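Long-range contact in O-methyltransferase, SAM-dependent (Legionella pneumophila subsp. pneumophila, PDB 3R3H), which probably transfers a methyl group from S-adenosylmethionine to an oxygen atom of an acceptor substrate that is not identified: residues A[193-205]-A[209-220]. Sequence-based numbering, arbitrary orientation.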
loop_
_atom_site.group_PDB
_atom_site.type_symbol
_atom_site.label_atom_id
_atom_site.label_comp_id
_atom_site.label_asym_id
_atom_site.label_seq_id
_atom_site.Cartn_x
_atom_site.Cartn_y
_atom_site.Cartn_z
ATOM N N LEU A 193 4.149 -19.703 7.343
ATOM C CA LEU A 193 4.207 -18.979 6.072
ATOM C C LEU A 193 5.033 -17.704 6.157
ATOM O O LEU A 193 5.749 -17.359 5.207
ATOM C CB LEU A 193 2.806 -18.617 5.578
ATOM C CG LEU A 193 2.865 -17.826 4.255
ATOM C CD1 LEU A 193 3.174 -18.762 3.085
ATOM C CD2 LEU A 193 1.560 -17.106 4.027
ATOM N N ASN A 194 4.913 -16.999 7.281
ATOM C CA ASN A 194 5.668 -15.773 7.492
ATOM C C ASN A 194 7.168 -16.068 7.464
ATOM O O ASN A 194 7.967 -15.224 7.051
ATOM C CB ASN A 194 5.271 -15.129 8.820
ATOM C CG ASN A 194 3.901 -14.487 8.756
ATOM O OD1 ASN A 194 3.304 -14.395 7.680
ATOM N ND2 ASN A 194 3.399 -14.031 9.898
ATOM N N GLN A 195 7.535 -17.276 7.887
ATOM C CA GLN A 195 8.924 -17.705 7.890
ATOM C C GLN A 195 9.370 -18.062 6.468
ATOM O O GLN A 195 10.471 -17.718 6.049
ATOM C CB GLN A 195 9.087 -18.916 8.806
ATOM C CG GLN A 195 10.252 -18.801 9.761
ATOM C CD GLN A 195 10.175 -17.545 10.603
ATOM O OE1 GLN A 195 9.164 -17.283 11.267
ATOM N NE2 GLN A 195 11.247 -16.756 10.584
ATOM N N VAL A 196 8.512 -18.750 5.722
ATOM C CA VAL A 196 8.842 -19.130 4.353
ATOM C C VAL A 196 9.123 -17.897 3.517
ATOM O O VAL A 196 10.063 -17.882 2.721
ATOM C CB VAL A 196 7.694 -19.897 3.666
ATOM C CG1 VAL A 196 8.081 -20.222 2.232
ATOM C CG2 VAL A 196 7.374 -21.165 4.432
ATOM N N ILE A 197 8.296 -16.871 3.703
ATOM C CA ILE A 197 8.427 -15.631 2.953
ATOM C C ILE A 197 9.676 -14.864 3.357
ATOM O O ILE A 197 10.415 -14.351 2.505
ATOM C CB ILE A 197 7.196 -14.731 3.159
ATOM C CG1 ILE A 197 5.964 -15.398 2.549
ATOM C CG2 ILE A 197 7.425 -13.369 2.511
ATOM C CD1 ILE A 197 4.671 -14.631 2.788
ATOM N N LYS A 198 9.906 -14.786 4.662
ATOM C CA LYS A 198 11.075 -14.101 5.203
ATOM C C LYS A 198 12.334 -14.547 4.471
ATOM O O LYS A 198 13.099 -13.724 3.976
ATOM C CB LYS A 198 11.212 -14.428 6.691
ATOM C CG LYS A 198 12.433 -13.848 7.363
ATOM C CD LYS A 198 12.514 -14.331 8.794
ATOM C CE LYS A 198 13.804 -13.911 9.463
ATOM N NZ LYS A 198 13.874 -14.460 10.843
ATOM N N ASN A 199 12.509 -15.866 4.407
ATOM C CA ASN A 199 13.663 -16.527 3.792
ATOM C C ASN A 199 13.521 -16.790 2.305
ATOM O O ASN A 199 14.363 -17.478 1.719
ATOM C CB ASN A 199 13.902 -17.866 4.487
ATOM C CG ASN A 199 13.937 -17.737 5.995
ATOM O OD1 ASN A 199 13.550 -18.662 6.726
ATOM N ND2 ASN A 199 14.415 -16.588 6.478
ATOM N N ASP A 200 12.458 -16.269 1.698
ATOM C CA ASP A 200 12.231 -16.480 0.273
ATOM C C ASP A 200 13.042 -15.490 -0.552
ATOM O O ASP A 200 12.912 -14.277 -0.381
ATOM C CB ASP A 200 10.756 -16.319 -0.067
ATOM C CG ASP A 200 10.411 -16.912 -1.420
ATOM O OD1 ASP A 200 11.196 -16.749 -2.383
ATOM O OD2 ASP A 200 9.343 -17.547 -1.520
ATOM N N SER A 201 13.868 -16.008 -1.454
ATOM C CA SER A 201 14.708 -15.157 -2.289
ATOM C C SER A 201 14.067 -14.834 -3.634
ATOM O O SER A 201 14.553 -13.971 -4.358
ATOM C CB SER A 201 16.069 -15.828 -2.519
ATOM O OG SER A 201 15.945 -17.057 -3.223
ATOM N N ARG A 202 12.968 -15.522 -3.940
ATOM C CA ARG A 202 12.217 -15.392 -5.203
ATOM C C ARG A 202 11.353 -14.155 -5.464
ATOM O O ARG A 202 10.918 -13.933 -6.592
ATOM C CB ARG A 202 11.287 -16.587 -5.354
ATOM C CG ARG A 202 11.957 -17.931 -5.355
ATOM C CD ARG A 202 10.909 -19.022 -5.430
ATOM N NE ARG A 202 10.086 -19.041 -4.225
ATOM C CZ ARG A 202 9.190 -19.985 -3.946
ATOM N NH1 ARG A 202 8.993 -20.987 -4.791
ATOM N NH2 ARG A 202 8.503 -19.938 -2.809
ATOM N N VAL A 203 11.102 -13.351 -4.441
ATOM C CA VAL A 203 10.212 -12.220 -4.625
ATOM C C VAL A 203 10.550 -10.945 -3.866
ATOM O O VAL A 203 11.299 -10.977 -2.899
ATOM C CB VAL A 203 8.776 -12.643 -4.209
ATOM C CG1 VAL A 203 8.262 -13.753 -5.129
ATOM C CG2 VAL A 203 8.783 -13.137 -2.757
ATOM N N PHE A 204 9.988 -9.824 -4.325
ATOM C CA PHE A 204 10.148 -8.538 -3.652
ATOM C C PHE A 204 9.056 -8.633 -2.592
ATOM O O PHE A 204 8.071 -9.341 -2.774
ATOM C CB PHE A 204 9.861 -7.369 -4.588
ATOM C CG PHE A 204 10.806 -7.278 -5.762
ATOM C CD1 PHE A 204 12.180 -7.120 -5.569
ATOM C CD2 PHE A 204 10.317 -7.327 -7.068
ATOM C CE1 PHE A 204 13.047 -7.010 -6.663
ATOM C CE2 PHE A 204 11.180 -7.218 -8.165
ATOM C CZ PHE A 204 12.542 -7.060 -7.963
ATOM N N VAL A 205 9.203 -7.915 -1.495
ATOM C CA VAL A 205 8.240 -8.033 -0.413
ATOM C C VAL A 205 8.062 -6.767 0.430
ATOM O O VAL A 205 8.996 -5.992 0.603
ATOM C CB VAL A 205 8.687 -9.209 0.503
ATOM C CG1 VAL A 205 8.166 -9.032 1.916
ATOM C CG2 VAL A 205 8.223 -10.527 -0.088
ATOM N N ALA A 209 0.960 -2.771 7.953
ATOM C CA ALA A 209 0.261 -2.973 9.210
ATOM C C ALA A 209 -1.069 -2.217 9.112
ATOM O O ALA A 209 -1.349 -1.301 9.900
ATOM C CB ALA A 209 1.106 -2.439 10.375
ATOM N N ILE A 210 -1.892 -2.615 8.145
ATOM C CA ILE A 210 -3.173 -1.957 7.924
ATOM C C ILE A 210 -4.386 -2.801 8.294
ATOM O O ILE A 210 -5.321 -2.319 8.954
ATOM C CB ILE A 210 -3.325 -1.518 6.449
ATOM C CG1 ILE A 210 -2.833 -2.632 5.532
ATOM C CG2 ILE A 210 -2.597 -0.217 6.210
ATOM C CD1 ILE A 210 -3.033 -2.335 4.062
ATOM N N ALA A 211 -4.389 -4.050 7.850
ATOM C CA ALA A 211 -5.521 -4.922 8.134
ATOM C C ALA A 211 -5.174 -5.752 9.364
ATOM O O ALA A 211 -5.038 -5.226 10.471
ATOM C CB ALA A 211 -5.784 -5.829 6.923
ATOM N N ASP A 212 -5.054 -7.057 9.157
ATOM C CA ASP A 212 -4.643 -7.966 10.207
ATOM C C ASP A 212 -3.230 -8.223 9.717
ATOM O O ASP A 212 -2.649 -9.278 9.962
ATOM C CB ASP A 212 -5.432 -9.273 10.163
ATOM C CG ASP A 212 -5.461 -9.975 11.503
ATOM O OD1 ASP A 212 -5.759 -11.198 11.545
ATOM O OD2 ASP A 212 -5.197 -9.289 12.518
ATOM N N GLY A 213 -2.704 -7.232 9.003
ATOM C CA GLY A 213 -1.389 -7.339 8.419
ATOM C C GLY A 213 -1.597 -7.818 6.996
ATOM O O GLY A 213 -2.285 -8.815 6.773
ATOM N N MET A 214 -1.038 -7.098 6.028
ATOM C CA MET A 214 -1.174 -7.477 4.623
ATOM C C MET A 214 0.199 -7.530 3.955
ATOM O O MET A 214 0.963 -6.558 3.959
ATOM C CB MET A 214 -2.096 -6.493 3.886
ATOM C CG MET A 214 -2.433 -6.904 2.447
ATOM S SD MET A 214 -3.705 -5.893 1.649
ATOM C CE MET A 214 -5.226 -6.789 2.178
ATOM N N PHE A 215 0.511 -8.688 3.396
ATOM C CA PHE A 215 1.791 -8.911 2.744
ATOM C C PHE A 215 1.661 -8.692 1.246
ATOM O O PHE A 215 0.744 -9.216 0.618
ATOM C CB PHE A 215 2.240 -10.355 2.979
ATOM C CG PHE A 215 3.524 -10.502 3.768
ATOM C CD1 PHE A 215 4.630 -9.688 3.514
ATOM C CD2 PHE A 215 3.653 -11.520 4.713
ATOM C CE1 PHE A 215 5.845 -9.888 4.183
ATOM C CE2 PHE A 215 4.858 -11.731 5.386
ATOM C CZ PHE A 215 5.959 -10.914 5.121
ATOM N N LEU A 216 2.571 -7.914 0.675
ATOM C CA LEU A 216 2.565 -7.685 -0.768
ATOM C C LEU A 216 3.841 -8.306 -1.327
ATOM O O LEU A 216 4.947 -7.850 -1.013
ATOM C CB LEU A 216 2.549 -6.191 -1.089
ATOM C CG LEU A 216 1.302 -5.417 -0.677
ATOM C CD1 LEU A 216 1.452 -3.969 -1.094
ATOM C CD2 LEU A 216 0.077 -6.033 -1.331
ATOM N N VAL A 217 3.711 -9.353 -2.131
ATOM C CA VAL A 217 4.893 -9.986 -2.689
ATOM C C VAL A 217 4.841 -9.935 -4.202
ATOM O O VAL A 217 3.774 -10.053 -4.797
ATOM C CB VAL A 217 5.024 -11.464 -2.241
ATOM C CG1 VAL A 217 4.647 -11.617 -0.766
ATOM C CG2 VAL A 217 4.176 -12.354 -3.119
ATOM N N GLN A 218 5.998 -9.755 -4.824
ATOM C CA GLN A 218 6.070 -9.692 -6.275
ATOM C C GLN A 218 7.278 -10.470 -6.782
ATOM O O GLN A 218 8.394 -10.285 -6.300
ATOM C CB GLN A 218 6.174 -8.241 -6.721
ATOM C CG GLN A 218 6.261 -8.062 -8.214
ATOM C CD GLN A 218 6.488 -6.622 -8.594
ATOM O OE1 GLN A 218 7.548 -6.049 -8.309
ATOM N NE2 GLN A 218 5.493 -6.018 -9.239
ATOM N N PRO A 219 7.075 -11.364 -7.759
ATOM C CA PRO A 219 8.230 -12.111 -8.254
ATOM C C PRO A 219 9.328 -11.199 -8.834
ATOM O O PRO A 219 9.041 -10.133 -9.387
ATOM C CB PRO A 219 7.608 -13.049 -9.293
ATOM C CG PRO A 219 6.418 -12.289 -9.784
ATOM C CD PRO A 219 5.855 -11.727 -8.502
ATOM N N ILE A 220 10.581 -11.630 -8.691
ATOM C CA ILE A 220 11.745 -10.892 -9.181
ATOM C C ILE A 220 12.145 -11.404 -10.561
ATOM O O ILE A 220 12.614 -10.588 -11.382
ATOM C CB ILE A 220 12.944 -11.056 -8.225
ATOM C CG1 ILE A 220 13.291 -12.535 -8.095
ATOM C CG2 ILE A 220 12.597 -10.519 -6.850
ATOM C CD1 ILE A 220 14.518 -12.806 -7.270
#
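The backbone O of Gln218 accepts from Phe204 N at 2.6 Å, and Phe204 O accepts in return from Gln218 N at 2.9 Å. This pair of bonds makes Phe204 and Gln218 the hydrogen-bonded pair of two antiparallel strands. Beyond it, Ile220 N donates to Arg202 O at 3.1 Å. Phe204 and Gln218 put their side chains on one face of the sheet. There the methyl CG2 of Ile220 sits over the centre of the Phe204 ring, 3.5 Å from the centroid, as a CH-pi contact. Gln218 OE1 approaches Phe204 CD2 at 3.3 Å, with the amide and ring planes 70° apart. Arg57 of the second subunit makes a cation-pi contact with Phe204. Val205 and Val217 lie side by side on the other face, where Val205 CG2 lies 3.8 Å from Val217 CG1. Helix 185-198 packs here, and Phe215 reaches toward it. Ile197 has CG2 anti to its backbone N and CG1 beside it (chi1 -66°). CG2 thus lies over one face of the Phe215 ring, offset toward the rim, while Ile197 CD1 comes within 3.8 Å of Phe215 CD2. Asn194 OD1 meets the ring edge at CE2; Asn194 ND2 bonds Tyr15 OH of the second subunit and Ile171 O. In the turn after the helix, Asp200 OD1 takes Arg202 N in an Asx turn, and Arg202 grips the carboxylate side-on through NE and NH2. The arrangement is the C-terminal beta hairpin of the Rossmann-like methyltransferase fold, whose strand 214-219 inserts antiparallel between strands 164-169 and 203-208.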